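Local structure of putative cellulase CEL6 (1UP3) at residues 55-58 with 59-63; 142-145 with 146-150; 33-37 with 38-42; 74-78 with 79-83. The protein probably hydrolyses internal beta-1,4-glycosidic bonds of cellulose as a family 6 endoglucanase of Mycobacterium tuberculosis. One frame throughout, in Å; residues are numbered along the deposited sequence.

The four local contacts sit on and around the parallel sheet of this barrel-like glycoside hydrolase fold. Interaction 3 leads from helix 30-36 into strand 42-44, and interaction 1 lies on the next helix, 50-66. The two meet where Y60 CZ packs 3.6 Å from Y42 CB. Interaction 4 continues from the adjacent strand, whose T74 N lies 2.9 Å from Y42 O of interaction 3. Interaction 2, on helix 130-147, reaches the same strand through L147 CD1, 3.7 Å from L75 CD1. Interaction 4 alone touches the bound glycan, through D82; the centres of the other three lie about 17 to 23 Å from its own.

Interaction 1: residues 55-58 with 59-63; sequences GTVA and RYTGA
V57 O is gripped twice by one residue, T61, a turn further along helix 50-66. T61 N comes to 2.9 Å from V57 O with an N-H...O angle of 170°, and T61 OG1 adds a second bond to V57 O at 3.1 Å. The hydroxyl reaches back because OG1 sits between the N and the carbonyl carbon of its own residue (chi1 61°). That rotation also sets the methyl beside the backbone N, and T61 CG2 rests 4.1 Å from V57 CG1, the two side chains slanting across each other. A buried hydroxyl is thus satisfied by the helix itself, while V57 and T61 both pack on L108 of helix 94-108.

T56 O behaves differently: besides the helical bond from Y60 N at 3.1 Å it receives a water hydrogen at 2.9 Å from the water oxygen. The same water accepts from R59 NH1, 3.2 Å away, lying in the guanidinium plane at its edge. R59, extended from CG to NE, also approaches a polyether molecule that probably came from the crystallisation liquor. The Y60 ring leads away from residues 55-58 and stacks on Y42, with Y11 edge-to-face.

Such a two-faced helix, buried on one side and hydrated on the other, is characteristic of the crossover in a beta-alpha-beta unit, here between strands 42-44 and 72-75.

Interaction 2: residues 142-145 with 146-150; sequences YAVD and TLTRD
T146 and T148, late in helix 130-147 and just beyond, each turn a hydroxyl back onto the carbonyl four residues earlier, Y142 O and V144 O. T146 OG1 lies 2.8 Å from Y142 O, and T146 N bonds to Y142 O at 2.9 Å from the other face of the carbonyl plane. Two residues on, the pattern recurs: T148 OG1 is 2.7 Å from V144 O, with T148 N making a longer bond to V144 O at 3.2 Å, again from opposite faces. The torsions differ, however. T146 holds OG1 beside its own N (chi1 -54°), whereas T148 places it between N and carbonyl carbon (chi1 54°).

The Y142 ring presents a face to T146 OG1, which sits 3.5 Å above the ring plane, displaced toward the rim. On the buried side A143 CB meets L147 CD1 at 4.1 Å. In the turn that follows, R149 bends at chi2, and R149 NE donates to a water 2.8 Å away, which in turn gives a weak bond to D145 O.

Further out, Y142 OH is hydrogen-bonded to D102, R98 makes a cation-pi contact with the Y142 ring, and I101 of helix 94-108 touches Y142, A143 and T146.

The chemistry implies that carbonyls close to where the helix gives way to a turn gain a second donor from side chains, and that a nearby arginine charge would probably suit the negative end of the helix dipole.

Interaction 3: residues 33-37 with 38-42; sequences TSVAN and TPQSY
A chi1 of -55° sets T38 OG1 beside its own backbone N, and with both donors on one flank T38 can hold two carbonyls of the helix it follows. T38 OG1 donates to S34 O at 2.8 Å. T38 N donates to V35 O at 3.1 Å, a bond that is fairly straight at the hydrogen (161°) but arrives from above the carbonyl plane, 62° out of it, rather than on a lone pair. N37 is the first residue to leave helical geometry, and T38 N bonds three residues back, to V35 O, rather than four.

Beyond P39 the chain brings Q40 round toward the same helix end. Two conformers of Q40 are deposited, and its contacts hold for the given one alone, so they are to that extent uncertain. In it the side chain runs extended beyond CG, and Q40 NE2 donates one hydrogen to T38 O at 3.1 Å. Q40 NE2 also lies 2.9 Å from V35 O, at an angle too poor for a hydrogen bond.

Helix 17-24 packs against V35, A36 and N37 through A18, M19 and A22, while T38 touches the loop residues P245 and W259. The segment therefore carries the chain from paired helices into strand 42-44, where Y42 is joined by backbone hydrogen bonds to V72 and T74 of strand 72-75.

Interaction 4: residues 74-78 with 79-83; sequences TLYGI and PHRDC. With BGC (beta-D-glucopyranose), chain B.
R81 holds Y76 in two ways at once, lying flat on its ring while bonding to its backbone carbonyl. The guanidinium and ring planes are 15° apart with centres 4.4 Å from each other, a flat stack of guanidinium on ring, and R81 CD stands over the middle of the Y76 ring, 3.5 Å from its centroid, in a CH-pi contact. The bend at chi3 (73°) lets the chain turn over the ring face and swing NH1 to Y76 O. That bond, R81 NH1 to Y76 O, 2.8 Å, lies in the guanidinium plane with an N-H...O angle of 162°. D45 forms a salt bridge with NH1, while the carbonyls of A87 and S88 bind NE and NH2, fixing the group's rotation.

The other end of the tyrosine faces the glycan site. Y76 OH donates to a water 2.6 Å away, and this water donates to D82 OD1 at 2.7 Å. D82 OD1 also accepts from O3 of a glucose unit of the bound glycan, 2.8 Å away. A87 N secures D82 OD2.

The chemistry is consistent with Y76 and the water helping to orient D82 OD1, which accepts from the sugar O3, while R81 probably limits movement of the Y76 ring.

Interaction 1: residues 55-58 with 59-63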
# COMPACT_ATOMS: atom_id res chain seq x y z
N GLY A 55 -7.29 3.97 -18.68
CA GLY A 55 -8.65 3.49 -18.68
C GLY A 55 -8.96 2.66 -17.47
O GLY A 55 -10.05 2.78 -16.92
N THR A 56 -8.02 1.83 -17.02
CA THR A 56 -8.23 1.02 -15.83
C THR A 56 -8.45 1.90 -14.60
O THR A 56 -9.33 1.65 -13.77
CB THR A 56 -7.02 0.11 -15.65
OG1 THR A 56 -6.90 -0.74 -16.82
CG2 THR A 56 -7.22 -0.84 -14.48
N VAL A 57 -7.62 2.93 -14.49
CA VAL A 57 -7.70 3.86 -13.35
C VAL A 57 -8.98 4.69 -13.42
O VAL A 57 -9.64 4.85 -12.39
CB VAL A 57 -6.44 4.75 -13.28
CG1 VAL A 57 -6.62 5.93 -12.33
CG2 VAL A 57 -5.25 3.90 -12.91
N ALA A 58 -9.34 5.18 -14.61
CA ALA A 58 -10.56 5.97 -14.74
C ALA A 58 -11.79 5.12 -14.36
O ALA A 58 -12.73 5.61 -13.71
CB ALA A 58 -10.72 6.51 -16.12
N ARG A 59 -11.79 3.85 -14.75
CA ARG A 59 -12.89 2.93 -14.45
C ARG A 59 -13.01 2.76 -12.94
O ARG A 59 -14.09 2.84 -12.38
CB ARG A 59 -12.62 1.56 -15.11
CG ARG A 59 -13.63 0.50 -14.85
CD ARG A 59 -13.26 -0.81 -15.51
NE ARG A 59 -14.25 -1.83 -15.26
CZ ARG A 59 -14.29 -2.57 -14.17
NH1 ARG A 59 -13.39 -2.40 -13.22
NH2 ARG A 59 -15.23 -3.48 -14.02
N TYR A 60 -11.88 2.51 -12.29
CA TYR A 60 -11.91 2.23 -10.85
C TYR A 60 -12.31 3.47 -10.04
O TYR A 60 -13.18 3.38 -9.13
CB TYR A 60 -10.54 1.70 -10.39
CG TYR A 60 -10.60 1.05 -9.02
CD1 TYR A 60 -10.91 -0.31 -8.88
CD2 TYR A 60 -10.26 1.74 -7.89
CE1 TYR A 60 -10.95 -0.90 -7.65
CE2 TYR A 60 -10.29 1.13 -6.64
CZ TYR A 60 -10.65 -0.18 -6.53
OH TYR A 60 -10.65 -0.82 -5.30
N THR A 61 -11.73 4.62 -10.37
CA THR A 61 -12.04 5.84 -9.62
C THR A 61 -13.49 6.28 -9.90
O THR A 61 -14.20 6.78 -9.02
CB THR A 61 -11.07 6.98 -9.87
OG1 THR A 61 -11.06 7.36 -11.23
CG2 THR A 61 -9.64 6.56 -9.56
N GLY A 62 -13.94 6.08 -11.12
CA GLY A 62 -15.31 6.38 -11.47
C GLY A 62 -16.31 5.46 -10.78
O GLY A 62 -17.39 5.92 -10.37
N ALA A 63 -15.97 4.18 -10.62
CA ALA A 63 -16.83 3.25 -9.90
C ALA A 63 -16.92 3.62 -8.43
O ALA A 63 -17.99 3.57 -7.82
CB ALA A 63 -16.33 1.82 -10.04
O HOH W 1 -10.63 -0.87 -13.05

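Interaction 2: residues 142-145 with 146-150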
# COMPACT_ATOMS: atom_id res chain seq x y z
N TYR A 142 9.20 11.85 -9.67
CA TYR A 142 8.39 12.03 -10.87
C TYR A 142 6.92 11.66 -10.59
O TYR A 142 6.00 12.38 -10.96
CB TYR A 142 8.95 11.19 -12.01
CG TYR A 142 8.24 11.48 -13.33
CD1 TYR A 142 8.59 12.56 -14.08
CD2 TYR A 142 7.17 10.69 -13.76
CE1 TYR A 142 7.93 12.88 -15.27
CE2 TYR A 142 6.50 10.99 -14.96
CZ TYR A 142 6.88 12.11 -15.68
OH TYR A 142 6.26 12.47 -16.88
N ALA A 143 6.71 10.54 -9.89
CA ALA A 143 5.37 10.15 -9.50
C ALA A 143 4.68 11.21 -8.65
O ALA A 143 3.55 11.55 -8.90
CB ALA A 143 5.41 8.82 -8.78
N VAL A 144 5.36 11.74 -7.65
CA VAL A 144 4.80 12.76 -6.80
C VAL A 144 4.43 13.97 -7.63
O VAL A 144 3.31 14.49 -7.55
CB VAL A 144 5.77 13.17 -5.66
CG1 VAL A 144 5.27 14.41 -4.94
CG2 VAL A 144 5.94 12.02 -4.66
N ASP A 145 5.38 14.44 -8.44
CA ASP A 145 5.17 15.67 -9.21
C ASP A 145 4.03 15.54 -10.21
O ASP A 145 3.34 16.53 -10.48
CB ASP A 145 6.43 16.04 -10.00
CG ASP A 145 7.56 16.59 -9.13
OD1 ASP A 145 7.37 16.91 -7.93
OD2 ASP A 145 8.69 16.79 -9.65
N THR A 146 3.83 14.35 -10.76
CA THR A 146 2.83 14.13 -11.81
C THR A 146 1.46 13.82 -11.25
O THR A 146 0.44 14.32 -11.74
CB THR A 146 3.31 13.02 -12.72
OG1 THR A 146 4.63 13.36 -13.18
CG2 THR A 146 2.47 12.93 -13.99
N LEU A 147 1.41 12.96 -10.25
CA LEU A 147 0.16 12.53 -9.66
C LEU A 147 -0.57 13.65 -8.92
O LEU A 147 -1.82 13.68 -8.94
CB LEU A 147 0.31 11.31 -8.76
CG LEU A 147 0.85 10.05 -9.45
CD1 LEU A 147 1.33 9.07 -8.41
CD2 LEU A 147 -0.24 9.44 -10.37
N THR A 148 0.18 14.56 -8.29
CA THR A 148 -0.41 15.65 -7.53
C THR A 148 -1.02 16.74 -8.40
O THR A 148 -1.65 17.66 -7.89
CB THR A 148 0.57 16.25 -6.51
OG1 THR A 148 1.79 16.65 -7.16
CG2 THR A 148 0.94 15.22 -5.45
N ARG A 149 -0.86 16.64 -9.71
CA ARG A 149 -1.60 17.51 -10.62
C ARG A 149 -3.09 17.24 -10.58
O ARG A 149 -3.87 18.10 -10.98
CB ARG A 149 -1.07 17.40 -12.05
CG ARG A 149 0.36 17.89 -12.21
CD ARG A 149 0.62 19.33 -11.77
NE ARG A 149 1.86 19.86 -12.34
CZ ARG A 149 2.29 21.13 -12.17
NH1 ARG A 149 1.57 22.02 -11.47
NH2 ARG A 149 3.44 21.51 -12.71
N ASP A 150 -3.52 16.07 -10.09
CA ASP A 150 -4.93 15.85 -9.72
C ASP A 150 -5.10 16.46 -8.36
O ASP A 150 -4.64 15.88 -7.38
CB ASP A 150 -5.22 14.35 -9.65
CG ASP A 150 -6.65 14.03 -9.24
OD1 ASP A 150 -7.46 14.97 -8.99
OD2 ASP A 150 -7.05 12.83 -9.13
O HOH W 2 3.48 17.84 -13.53

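Interaction 3: residues 33-37 with 38-42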
# COMPACT_ATOMS: atom_id res chain seq x y z
N THR A 33 -16.32 -13.57 4.45
CA THR A 33 -17.27 -12.50 4.25
C THR A 33 -16.76 -11.22 4.94
O THR A 33 -16.89 -10.14 4.38
CB THR A 33 -18.61 -12.94 4.75
OG1 THR A 33 -19.15 -13.93 3.85
CG2 THR A 33 -19.62 -11.81 4.72
N SER A 34 -16.23 -11.34 6.14
CA SER A 34 -15.71 -10.17 6.88
C SER A 34 -14.62 -9.46 6.11
O SER A 34 -14.69 -8.24 5.89
CB SER A 34 -15.16 -10.59 8.24
OG SER A 34 -14.70 -9.45 8.95
N VAL A 35 -13.63 -10.22 5.67
CA VAL A 35 -12.52 -9.66 4.86
C VAL A 35 -13.04 -9.04 3.56
O VAL A 35 -12.64 -7.94 3.17
CB VAL A 35 -11.45 -10.77 4.60
CG1 VAL A 35 -10.41 -10.33 3.58
CG2 VAL A 35 -10.81 -11.19 5.94
N ALA A 36 -13.91 -9.76 2.84
CA ALA A 36 -14.44 -9.28 1.57
C ALA A 36 -15.16 -7.96 1.64
O ALA A 36 -15.13 -7.19 0.70
CB ALA A 36 -15.37 -10.31 0.99
N ASN A 37 -15.83 -7.70 2.76
CA ASN A 37 -16.62 -6.48 2.91
C ASN A 37 -15.83 -5.33 3.54
O ASN A 37 -16.43 -4.29 3.89
CB ASN A 37 -17.84 -6.79 3.77
CG ASN A 37 -18.91 -7.53 3.02
OD1 ASN A 37 -19.15 -7.28 1.83
ND2 ASN A 37 -19.65 -8.37 3.74
N THR A 38 -14.53 -5.50 3.73
CA THR A 38 -13.67 -4.44 4.29
C THR A 38 -12.93 -3.78 3.13
O THR A 38 -12.29 -4.47 2.33
CB THR A 38 -12.65 -5.05 5.27
OG1 THR A 38 -13.37 -5.78 6.28
CG2 THR A 38 -11.95 -3.98 6.05
N PRO A 39 -12.94 -2.46 3.06
CA PRO A 39 -12.23 -1.78 1.96
C PRO A 39 -10.71 -1.97 2.04
O PRO A 39 -10.12 -1.87 3.13
CB PRO A 39 -12.58 -0.31 2.15
CG PRO A 39 -13.08 -0.19 3.52
CD PRO A 39 -13.57 -1.50 4.00
N GLN A 40 -10.07 -2.22 0.90
CA GLN A 40 -8.63 -2.50 0.90
C GLN A 40 -7.93 -1.48 -0.02
O GLN A 40 -8.24 -0.31 0.06
CB GLN A 40 -8.36 -3.99 0.63
CG GLN A 40 -8.96 -4.81 1.78
CD GLN A 40 -9.18 -6.28 1.47
OE1 GLN A 40 -8.33 -6.91 0.89
NE2 GLN A 40 -10.32 -6.81 1.88
N SER A 41 -6.97 -1.87 -0.82
CA SER A 41 -6.46 -0.99 -1.89
C SER A 41 -6.31 -1.85 -3.12
O SER A 41 -6.15 -3.08 -3.01
CB SER A 41 -5.11 -0.33 -1.56
OG SER A 41 -4.06 -1.28 -1.62
N TYR A 42 -6.35 -1.22 -4.28
CA TYR A 42 -6.23 -1.90 -5.57
C TYR A 42 -4.81 -1.69 -6.09
O TYR A 42 -4.40 -0.58 -6.33
CB TYR A 42 -7.29 -1.34 -6.52
CG TYR A 42 -7.41 -2.10 -7.82
CD1 TYR A 42 -8.13 -3.29 -7.88
CD2 TYR A 42 -6.84 -1.64 -8.97
CE1 TYR A 42 -8.26 -4.01 -9.07
CE2 TYR A 42 -6.97 -2.35 -10.18
CZ TYR A 42 -7.67 -3.53 -10.21
OH TYR A 42 -7.77 -4.25 -11.40

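Interaction 4: residues 74-78 with 79-83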
# COMPACT_ATOMS: atom_id res chain seq x y z
N THR A 74 -2.78 1.41 -5.07
CA THR A 74 -1.37 1.22 -4.75
C THR A 74 -0.55 1.03 -6.01
O THR A 74 -0.85 0.14 -6.79
CB THR A 74 -1.24 0.04 -3.84
OG1 THR A 74 -1.96 0.32 -2.62
CG2 THR A 74 0.25 -0.18 -3.42
N LEU A 75 0.42 1.90 -6.23
CA LEU A 75 1.28 1.78 -7.41
C LEU A 75 2.50 0.95 -7.05
O LEU A 75 3.24 1.30 -6.15
CB LEU A 75 1.67 3.18 -7.92
CG LEU A 75 0.50 4.11 -8.26
CD1 LEU A 75 1.03 5.42 -8.83
CD2 LEU A 75 -0.50 3.48 -9.24
N TYR A 76 2.73 -0.13 -7.78
CA TYR A 76 3.81 -1.08 -7.44
C TYR A 76 4.50 -1.55 -8.72
O TYR A 76 4.47 -2.73 -9.06
CB TYR A 76 3.20 -2.24 -6.63
CG TYR A 76 4.15 -3.18 -5.90
CD1 TYR A 76 5.16 -2.66 -5.11
CD2 TYR A 76 3.97 -4.54 -5.95
CE1 TYR A 76 6.04 -3.48 -4.40
CE2 TYR A 76 4.82 -5.41 -5.25
CZ TYR A 76 5.83 -4.87 -4.46
OH TYR A 76 6.69 -5.73 -3.77
N GLY A 77 5.05 -0.59 -9.46
CA GLY A 77 5.67 -0.84 -10.76
C GLY A 77 7.13 -0.43 -10.87
O GLY A 77 7.67 -0.45 -11.98
N ILE A 78 7.77 -0.06 -9.78
CA ILE A 78 9.15 0.51 -9.86
C ILE A 78 10.11 -0.47 -10.52
O ILE A 78 10.02 -1.68 -10.32
CB ILE A 78 9.66 0.94 -8.45
CG1 ILE A 78 10.75 2.01 -8.52
CG2 ILE A 78 10.09 -0.26 -7.65
CD1 ILE A 78 10.23 3.36 -8.96
N PRO A 79 11.01 0.01 -11.36
CA PRO A 79 12.03 -0.88 -11.90
C PRO A 79 12.86 -1.53 -10.79
O PRO A 79 13.12 -0.92 -9.76
CB PRO A 79 12.89 0.05 -12.78
CG PRO A 79 11.92 1.11 -13.22
CD PRO A 79 11.09 1.34 -11.97
N HIS A 80 13.25 -2.78 -11.00
CA HIS A 80 13.97 -3.59 -10.00
C HIS A 80 13.11 -3.77 -8.76
O HIS A 80 13.63 -3.80 -7.65
CB HIS A 80 15.36 -2.99 -9.62
CG HIS A 80 16.09 -2.42 -10.79
ND1 HIS A 80 16.37 -3.19 -11.91
CD2 HIS A 80 16.54 -1.18 -11.06
CE1 HIS A 80 16.97 -2.43 -12.81
NE2 HIS A 80 17.08 -1.21 -12.33
N ARG A 81 11.79 -3.93 -8.98
CA ARG A 81 10.86 -4.13 -7.86
C ARG A 81 11.31 -5.28 -6.99
O ARG A 81 11.68 -6.32 -7.50
CB ARG A 81 9.45 -4.36 -8.38
CG ARG A 81 8.36 -4.22 -7.34
CD ARG A 81 7.01 -4.48 -7.94
NE ARG A 81 6.80 -5.89 -8.22
CZ ARG A 81 5.73 -6.36 -8.80
NH1 ARG A 81 4.74 -5.56 -9.17
NH2 ARG A 81 5.60 -7.66 -8.98
N ASP A 82 11.26 -5.04 -5.67
CA ASP A 82 11.60 -6.03 -4.67
C ASP A 82 13.04 -6.51 -4.77
O ASP A 82 13.38 -7.55 -4.20
CB ASP A 82 10.63 -7.21 -4.73
CG ASP A 82 10.37 -7.81 -3.40
OD1 ASP A 82 10.19 -7.05 -2.39
OD2 ASP A 82 10.38 -9.07 -3.22
N CYS A 83 13.89 -5.77 -5.49
CA CYS A 83 15.28 -6.17 -5.68
C CYS A 83 15.39 -7.64 -6.12
O CYS A 83 16.31 -8.34 -5.72
CB CYS A 83 16.06 -5.93 -4.40
SG CYS A 83 16.02 -4.22 -3.84
C2 BGC B . 10.30 -7.56 1.83
C3 BGC B . 9.17 -7.04 0.96
C4 BGC B . 7.93 -6.74 1.81
C5 BGC B . 8.36 -5.84 2.99
C6 BGC B . 7.20 -5.63 3.98
C1 BGC B . 10.58 -6.58 2.98
O2 BGC B . 11.48 -7.82 1.05
O3 BGC B . 8.85 -7.94 -0.08
O4 BGC B . 6.90 -6.09 1.07
O5 BGC B . 9.41 -6.41 3.75
O6 BGC B . 7.58 -4.73 5.01
O HOH W 3 8.90 -4.77 -2.81